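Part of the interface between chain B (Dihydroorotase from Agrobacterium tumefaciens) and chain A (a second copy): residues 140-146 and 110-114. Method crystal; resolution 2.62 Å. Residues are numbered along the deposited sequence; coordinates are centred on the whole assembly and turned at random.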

# COMPACT_ATOMS: atom_id res chain seq x y z
N LEU B 140 -13.72 16.33 -3.88
CA LEU B 140 -14.19 16.06 -2.53
C LEU B 140 -15.50 15.32 -2.41
O LEU B 140 -16.26 15.60 -1.48
CB LEU B 140 -14.31 17.35 -1.73
CG LEU B 140 -13.16 18.36 -1.83
CD1 LEU B 140 -13.42 19.47 -0.83
CD2 LEU B 140 -11.84 17.71 -1.56
N VAL B 141 -15.76 14.39 -3.32
CA VAL B 141 -17.00 13.61 -3.28
C VAL B 141 -17.18 13.15 -1.84
O VAL B 141 -18.16 13.49 -1.20
CB VAL B 141 -16.94 12.33 -4.20
CG1 VAL B 141 -18.33 11.85 -4.55
CG2 VAL B 141 -16.20 12.63 -5.46
N ALA B 142 -16.20 12.41 -1.32
CA ALA B 142 -16.24 11.91 0.06
C ALA B 142 -15.11 12.58 0.83
O ALA B 142 -14.19 11.92 1.32
CB ALA B 142 -16.07 10.38 0.07
N CYS B 143 -15.18 13.91 0.93
CA CYS B 143 -14.16 14.72 1.58
C CYS B 143 -13.41 14.12 2.78
O CYS B 143 -14.00 13.76 3.80
CB CYS B 143 -14.76 16.08 1.99
SG CYS B 143 -13.49 17.27 2.50
N ASN B 144 -12.09 14.05 2.62
CA ASN B 144 -11.17 13.52 3.62
C ASN B 144 -11.26 12.03 3.84
O ASN B 144 -10.24 11.37 4.00
CB ASN B 144 -11.33 14.24 4.95
CG ASN B 144 -10.88 15.67 4.87
OD1 ASN B 144 -9.91 15.97 4.18
ND2 ASN B 144 -11.58 16.56 5.56
N ARG B 145 -12.47 11.50 3.83
CA ARG B 145 -12.65 10.07 4.01
C ARG B 145 -11.94 9.27 2.88
O ARG B 145 -11.22 8.30 3.15
CB ARG B 145 -14.14 9.79 4.09
CG ARG B 145 -14.76 10.62 5.22
CD ARG B 145 -16.17 10.19 5.56
NE ARG B 145 -17.09 10.50 4.48
CZ ARG B 145 -17.79 9.60 3.80
NH1 ARG B 145 -17.69 8.30 4.08
NH2 ARG B 145 -18.61 10.02 2.85
N VAL B 146 -12.13 9.68 1.63
CA VAL B 146 -11.47 9.02 0.50
C VAL B 146 -10.61 10.08 -0.15
O VAL B 146 -11.03 10.72 -1.10
CB VAL B 146 -12.46 8.46 -0.55
CG1 VAL B 146 -11.69 7.81 -1.70
CG2 VAL B 146 -13.41 7.45 0.10
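Chain A (110-114) GEANF

The striking feature of this contact is how much of its polar bonding passes through one carboxylate oxygen: OE2 of Glu A111 accepts from both terminal nitrogens of Arg B145, with NH1 to OE2 at 3.0 Å and NH2 to OE2 at 3.2 Å. The second oxygen adds little, since the bond from Arg B145 NH2 to Glu A111 OE1 is weak, 3.4 Å long with an angle of 131° at the hydrogen. OE2 lies at the edge of the guanidinium, near its plane, where the N-H bonds point, and the result is a salt bridge that is forked at the acceptor.

Neither side offers a strand for the other to pair with. Val B141 to Val B146 run as an irregular loop, held by a backbone bond from Val B146 N to Ala B142 O at 3.1 Å, while Asn B144 takes a positive phi of 69°. On chain A, Glu A111 and Ala A112 have compact backbone angles, -73/-26 and -55/-56, and Asn A113 takes the N-cap position just before the helix that Phe A114 enters. No backbone hydrogen bond joins the two stretches; every hydrogen bond across them runs between the side chains of Arg B145 and Glu A111.

The register centres on two alanines. The CA atoms of Ala B142 and Ala A112 are 5.3 Å apart, the closest such pair, and their CB atoms meet at 3.8 Å. With alanine on both sides, the methyl groups meet directly where the backbones lie nearest. Ala A112 points its CB toward chain B and touches three residues there: besides Ala B142, its CB lies 3.9 Å from Val B141 O and 4.0 Å from Arg B145 NH2. A single methyl thus meets apolar, backbone and charged neighbours together.

Taken in order, chain A runs from Glu A111 against Arg B145, through Ala A112 over Ala B142, to Asn A113 beside Val B141, so the contacts descend in chain B as they ascend in chain A. Val B141, with chi1 in t, brings CG1 to 3.6 Å from Asn A113 ND2 and 4.3 Å from Ala A112 CB. The amide of Asn A113 makes its hydrogen bonds elsewhere in the structure, and packs here without bonding to the valine.

The CA-to-CB bond of Arg B145 points toward chain A, whereas Glu A111 leaves its backbone sideways and brings its end nearer through chi1 and chi2 both in p. The rule to read is compact: a methyl pair sits where the backbones come nearest, and a charged pair beside it supplies the directional bonds, with 216 Å² of surface buried, both sides summed.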

# COMPACT_ATOMS: atom_id res chain seq x y z
N GLY A 110 -22.45 6.24 -4.39
CA GLY A 110 -22.18 5.48 -3.18
C GLY A 110 -22.91 6.19 -2.05
O GLY A 110 -23.85 6.94 -2.31
N GLU A 111 -22.52 5.99 -0.81
CA GLU A 111 -23.22 6.71 0.24
C GLU A 111 -22.83 8.19 0.23
O GLU A 111 -23.61 9.04 0.63
CB GLU A 111 -22.98 6.07 1.63
CG GLU A 111 -21.52 5.77 2.01
CD GLU A 111 -20.70 7.02 2.35
OE1 GLU A 111 -21.25 7.94 3.00
OE2 GLU A 111 -19.51 7.08 1.98
N ALA A 112 -21.63 8.49 -0.26
CA ALA A 112 -21.15 9.87 -0.31
C ALA A 112 -22.09 10.86 -1.03
O ALA A 112 -22.48 11.87 -0.45
CB ALA A 112 -19.74 9.92 -0.94
N ASN A 113 -22.43 10.59 -2.29
CA ASN A 113 -23.31 11.52 -2.99
C ASN A 113 -24.63 10.98 -3.49
O ASN A 113 -25.11 11.40 -4.53
CB ASN A 113 -22.57 12.23 -4.16
CG ASN A 113 -22.17 11.29 -5.29
OD1 ASN A 113 -22.50 10.10 -5.30
ND2 ASN A 113 -21.45 11.84 -6.26
N PHE A 114 -25.25 10.06 -2.75
CA PHE A 114 -26.53 9.54 -3.18
C PHE A 114 -27.62 10.60 -3.05
O PHE A 114 -28.55 10.64 -3.86
CB PHE A 114 -26.95 8.29 -2.39
CG PHE A 114 -28.27 7.71 -2.86
CD1 PHE A 114 -28.31 6.82 -3.94
CD2 PHE A 114 -29.47 8.12 -2.29
CE1 PHE A 114 -29.53 6.34 -4.44
CE2 PHE A 114 -30.71 7.66 -2.78
CZ PHE A 114 -30.74 6.77 -3.86